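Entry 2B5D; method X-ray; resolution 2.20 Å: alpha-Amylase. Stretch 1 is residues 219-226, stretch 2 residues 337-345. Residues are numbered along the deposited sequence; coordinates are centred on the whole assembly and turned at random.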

ATOM      1  N   ARG A 219     -23.358 -40.483  25.004  1.00 50.34           N
ATOM      2  CA  ARG A 219     -24.750 -40.933  25.033  1.00 50.58           C
ATOM      3  C   ARG A 219     -25.743 -39.799  25.266  1.00 50.40           C
ATOM      4  O   ARG A 219     -26.783 -39.759  24.601  1.00 50.82           O
ATOM      5  N   TYR A 220     -25.384 -38.895  26.182  1.00 49.77           N
ATOM      6  CA  TYR A 220     -26.096 -37.673  26.432  1.00 50.12           C
ATOM      7  C   TYR A 220     -25.734 -36.475  25.537  1.00 49.26           C
ATOM      8  O   TYR A 220     -25.902 -35.363  25.981  1.00 50.27           O
ATOM      9  N   GLY A 221     -25.242 -36.698  24.318  1.00 47.88           N
ATOM     10  CA  GLY A 221     -24.675 -35.639  23.468  1.00 46.61           C
ATOM     11  C   GLY A 221     -23.865 -34.543  24.149  1.00 45.91           C
ATOM     12  O   GLY A 221     -23.027 -34.843  25.012  1.00 46.54           O
ATOM     13  N   VAL A 222     -24.121 -33.267  23.818  1.00 43.19           N
ATOM     14  CA  VAL A 222     -23.322 -32.182  24.375  1.00 40.28           C
ATOM     15  C   VAL A 222     -23.800 -31.715  25.701  1.00 40.22           C
ATOM     16  O   VAL A 222     -23.246 -30.774  26.265  1.00 38.59           O
ATOM     17  N   TYR A 223     -24.831 -32.380  26.220  1.00 40.85           N
ATOM     18  CA  TYR A 223     -25.521 -31.946  27.459  1.00 41.83           C
ATOM     19  C   TYR A 223     -25.087 -32.661  28.736  1.00 42.19           C
ATOM     20  O   TYR A 223     -25.691 -32.488  29.795  1.00 42.20           O
ATOM     21  N   ARG A 224     -24.016 -33.425  28.640  1.00 43.07           N
ATOM     22  CA  ARG A 224     -23.224 -33.762  29.823  1.00 43.46           C
ATOM     23  C   ARG A 224     -21.718 -33.764  29.449  1.00 43.27           C
ATOM     24  O   ARG A 224     -21.353 -34.215  28.354  1.00 42.23           O
ATOM     25  N   PRO A 225     -20.851 -33.315  30.364  1.00 42.67           N
ATOM     26  CA  PRO A 225     -19.420 -33.491  30.153  1.00 43.78           C
ATOM     27  C   PRO A 225     -19.051 -34.968  29.989  1.00 43.84           C
ATOM     28  O   PRO A 225     -19.806 -35.862  30.362  1.00 44.11           O
ATOM     29  N   ILE A 226     -17.913 -35.225  29.391  1.00 43.60           N
ATOM     30  CA  ILE A 226     -17.393 -36.573  29.374  1.00 44.95           C
ATOM     31  C   ILE A 226     -16.100 -36.486  30.146  1.00 44.53           C
ATOM     32  O   ILE A 226     -15.662 -35.389  30.472  1.00 44.72           O
ATOM     33  N   ILE A 337     -36.110 -36.502  27.997  1.00 65.36           N
ATOM     34  CA  ILE A 337     -35.436 -37.461  27.093  1.00 66.31           C
ATOM     35  C   ILE A 337     -34.220 -38.188  27.734  1.00 66.54           C
ATOM     36  O   ILE A 337     -33.918 -39.331  27.361  1.00 66.94           O
ATOM     37  N   MET A 338     -33.561 -37.547  28.702  1.00 66.03           N
ATOM     38  CA  MET A 338     -32.286 -38.018  29.247  1.00 65.49           C
ATOM     39  C   MET A 338     -32.432 -38.788  30.531  1.00 66.05           C
ATOM     40  O   MET A 338     -31.803 -39.818  30.689  1.00 66.09           O
ATOM     41  N   GLY A 339     -33.192 -38.248  31.479  1.00 65.73           N
ATOM     42  CA  GLY A 339     -33.351 -38.908  32.753  1.00 66.11           C
ATOM     43  C   GLY A 339     -32.321 -38.431  33.756  1.00 66.53           C
ATOM     44  O   GLY A 339     -32.285 -38.869  34.922  1.00 66.92           O
ATOM     45  N   VAL A 340     -31.456 -37.535  33.308  1.00 65.87           N
ATOM     46  CA  VAL A 340     -30.612 -36.811  34.250  1.00 64.26           C
ATOM     47  C   VAL A 340     -30.589 -35.315  33.859  1.00 62.69           C
ATOM     48  O   VAL A 340     -31.064 -34.931  32.784  1.00 62.26           O
ATOM     49  N   GLU A 341     -30.096 -34.483  34.757  1.00 60.86           N
ATOM     50  CA  GLU A 341     -30.022 -33.049  34.532  1.00 60.15           C
ATOM     51  C   GLU A 341     -29.044 -32.684  33.366  1.00 57.56           C
ATOM     52  O   GLU A 341     -27.863 -33.039  33.405  1.00 56.58           O
ATOM     53  N   PRO A 342     -29.549 -31.968  32.322  1.00 55.11           N
ATOM     54  CA  PRO A 342     -28.668 -31.480  31.262  1.00 51.85           C
ATOM     55  C   PRO A 342     -27.747 -30.393  31.800  1.00 49.65           C
ATOM     56  O   PRO A 342     -28.085 -29.693  32.773  1.00 48.28           O
ATOM     57  N   VAL A 343     -26.532 -30.325  31.262  1.00 47.61           N
ATOM     58  CA  VAL A 343     -25.746 -29.123  31.487  1.00 46.05           C
ATOM     59  C   VAL A 343     -25.513 -28.439  30.158  1.00 44.62           C
ATOM     60  O   VAL A 343     -25.043 -29.013  29.199  1.00 44.47           O
ATOM     61  N   ILE A 344     -26.017 -27.227  30.082  1.00 44.08           N
ATOM     62  CA  ILE A 344     -26.120 -26.537  28.808  1.00 43.53           C
ATOM     63  C   ILE A 344     -24.932 -25.628  28.824  1.00 41.62           C
ATOM     64  O   ILE A 344     -24.813 -24.746  29.729  1.00 40.43           O
ATOM     65  N   VAL A 345     -23.993 -25.905  27.916  1.00 40.82           N
ATOM     66  CA  VAL A 345     -22.739 -25.104  27.922  1.00 41.55           C
ATOM     67  C   VAL A 345     -22.783 -24.031  26.836  1.00 42.26           C
ATOM     68  O   VAL A 345     -22.875 -24.336  25.610  1.00 41.57           O
TER

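One short, nearly straight backbone hydrogen bond, V343 N to Y223 O at 2.7 Å, joins the stretches, and side chains pack around it. From stretch 2, M338 and V340 point toward the other chain segment. M338, extended as m, t, t, sets its methyl against the backbone turn closed by Y223 N to Y220 O (3.2 Å): M338 CE lies 3.3 Å from Y220 O and 3.6 Å from Y223 CB. Y220 and Y223 both leave the backbone sideways with chi1 m. The Y220 ring end then comes nearer, and V340 (chi1 p) lays CG1 over one ring face, 4.2 Å from the centroid of Y220, a CH-pi contact. Y223 packs its CB 4.0 Å from P342 CB and its CD1 4.1 Å from I344 CG1.

R224 starts sideways; chi3 is off-well at 96°, and the chi4 of 78° then turns NH1 back to E341 O. V340 CG2 covers one guanidinium face, while R224 NH1 gives a weak hydrogen bond to E341 O (3.0 Å); NE and NH2 are satisfied elsewhere in the structure. V343 holds an off-rotamer chi1 of 6°, with CG1 4.0 Å from P225 CD. Beyond it, water 1 links the backbones, donating to V222 O (3.0 Å) and accepting from V345 N (2.6 Å).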

ATOM      1  CB  ARG A 219     -24.955 -42.100  25.993  1.00 49.84           C
ATOM      2  CG  ARG A 219     -24.873 -41.806  27.491  1.00 51.10           C
ATOM      3  CD  ARG A 219     -25.196 -43.111  28.306  1.00 52.46           C
ATOM      4  NE  ARG A 219     -24.585 -42.976  29.624  1.00 58.12           N
ATOM      5  CZ  ARG A 219     -23.363 -43.423  29.925  1.00 56.41           C
ATOM      6  NH1 ARG A 219     -22.829 -43.165  31.117  1.00 53.22           N
ATOM      7  NH2 ARG A 219     -22.689 -44.107  29.012  1.00 55.56           N
ATOM      8  CB  TYR A 220     -25.898 -37.268  27.897  1.00 50.66           C
ATOM      9  CG  TYR A 220     -26.373 -38.344  28.851  1.00 51.16           C
ATOM     10  CD1 TYR A 220     -25.515 -38.880  29.820  1.00 51.64           C
ATOM     11  CD2 TYR A 220     -27.688 -38.855  28.752  1.00 52.94           C
ATOM     12  CE1 TYR A 220     -25.948 -39.890  30.697  1.00 53.43           C
ATOM     13  CE2 TYR A 220     -28.139 -39.868  29.589  1.00 53.43           C
ATOM     14  CZ  TYR A 220     -27.265 -40.380  30.564  1.00 54.98           C
ATOM     15  OH  TYR A 220     -27.723 -41.356  31.397  1.00 55.28           O
ATOM     16  CB  VAL A 222     -23.199 -30.960  23.425  1.00 42.35           C
ATOM     17  CG1 VAL A 222     -22.490 -31.371  22.177  1.00 40.35           C
ATOM     18  CG2 VAL A 222     -24.626 -30.302  23.092  1.00 41.54           C
ATOM     19  CB  TYR A 223     -27.073 -32.053  27.277  1.00 41.60           C
ATOM     20  CG  TYR A 223     -27.464 -31.238  26.072  1.00 42.01           C
ATOM     21  CD1 TYR A 223     -27.380 -29.843  26.109  1.00 38.53           C
ATOM     22  CD2 TYR A 223     -27.845 -31.864  24.878  1.00 38.26           C
ATOM     23  CE1 TYR A 223     -27.712 -29.065  24.976  1.00 42.04           C
ATOM     24  CE2 TYR A 223     -28.187 -31.113  23.772  1.00 42.36           C
ATOM     25  CZ  TYR A 223     -28.105 -29.725  23.821  1.00 42.89           C
ATOM     26  OH  TYR A 223     -28.370 -28.996  22.695  1.00 46.17           O
ATOM     27  CB  ARG A 224     -23.700 -35.123  30.365  1.00 43.73           C
ATOM     28  CG  ARG A 224     -24.866 -34.913  31.416  1.00 48.13           C
ATOM     29  CD  ARG A 224     -25.320 -36.176  32.030  1.00 59.85           C
ATOM     30  NE  ARG A 224     -24.719 -36.531  33.338  1.00 61.22           N
ATOM     31  CZ  ARG A 224     -25.075 -35.982  34.496  1.00 63.36           C
ATOM     32  NH1 ARG A 224     -25.970 -34.999  34.537  1.00 62.24           N
ATOM     33  NH2 ARG A 224     -24.506 -36.393  35.615  1.00 65.91           N
ATOM     34  CB  PRO A 225     -18.806 -32.985  31.465  1.00 43.39           C
ATOM     35  CG  PRO A 225     -19.934 -33.058  32.460  1.00 44.50           C
ATOM     36  CD  PRO A 225     -21.123 -32.655  31.642  1.00 43.18           C
ATOM     37  CB  ILE A 226     -17.108 -37.073  27.942  1.00 44.95           C
ATOM     38  CG1 ILE A 226     -15.956 -36.249  27.325  1.00 44.40           C
ATOM     39  CG2 ILE A 226     -18.426 -37.178  27.152  1.00 47.13           C
ATOM     40  CD1 ILE A 226     -15.431 -36.772  26.038  1.00 44.79           C
ATOM     41  CB  ILE A 337     -35.028 -36.804  25.751  1.00 66.43           C
ATOM     42  CG1 ILE A 337     -36.224 -36.700  24.815  1.00 66.92           C
ATOM     43  CG2 ILE A 337     -33.943 -37.607  25.022  1.00 67.07           C
ATOM     44  CD1 ILE A 337     -36.019 -35.699  23.653  1.00 67.20           C
ATOM     45  CB  MET A 338     -31.328 -36.848  29.535  1.00 65.25           C
ATOM     46  CG  MET A 338     -30.833 -36.143  28.288  1.00 64.86           C
ATOM     47  SD  MET A 338     -29.610 -34.839  28.558  1.00 64.22           S
ATOM     48  CE  MET A 338     -29.033 -35.019  26.865  1.00 64.38           C
ATOM     49  CB  VAL A 340     -29.214 -37.479  34.377  1.00 64.94           C
ATOM     50  CG1 VAL A 340     -28.414 -37.401  33.042  1.00 64.50           C
ATOM     51  CG2 VAL A 340     -28.459 -36.915  35.593  1.00 64.93           C
ATOM     52  CB  GLU A 341     -29.615 -32.362  35.845  1.00 59.50           C
ATOM     53  CG  GLU A 341     -30.703 -32.394  36.935  1.00 62.71           C
ATOM     54  CD  GLU A 341     -30.149 -32.262  38.379  1.00 64.46           C
ATOM     55  OE1 GLU A 341     -30.715 -31.469  39.185  1.00 68.18           O
ATOM     56  OE2 GLU A 341     -29.148 -32.966  38.712  1.00 70.11           O
ATOM     57  CB  PRO A 342     -29.625 -30.936  30.215  1.00 51.50           C
ATOM     58  CG  PRO A 342     -30.886 -30.579  31.023  1.00 54.25           C
ATOM     59  CD  PRO A 342     -30.963 -31.581  32.115  1.00 54.87           C
ATOM     60  CB  VAL A 343     -24.536 -29.251  32.528  1.00 46.71           C
ATOM     61  CG1 VAL A 343     -24.325 -30.653  33.008  1.00 47.40           C
ATOM     62  CG2 VAL A 343     -23.252 -28.552  32.070  1.00 45.93           C
ATOM     63  CB  ILE A 344     -27.505 -25.802  28.692  1.00 43.84           C
ATOM     64  CG1 ILE A 344     -28.618 -26.873  28.582  1.00 44.97           C
ATOM     65  CG2 ILE A 344     -27.474 -24.832  27.556  1.00 43.20           C
ATOM     66  CD1 ILE A 344     -30.051 -26.423  28.968  1.00 45.58           C
ATOM     67  CB  VAL A 345     -21.421 -25.949  27.799  1.00 41.65           C
ATOM     68  CG1 VAL A 345     -20.134 -25.001  27.913  1.00 39.07           C
ATOM     69  CG2 VAL A 345     -21.375 -27.061  28.867  1.00 41.47           C
TER
HETATM   70  O   HOH W   1     -23.950 -27.837  26.182  1.00 39.93           O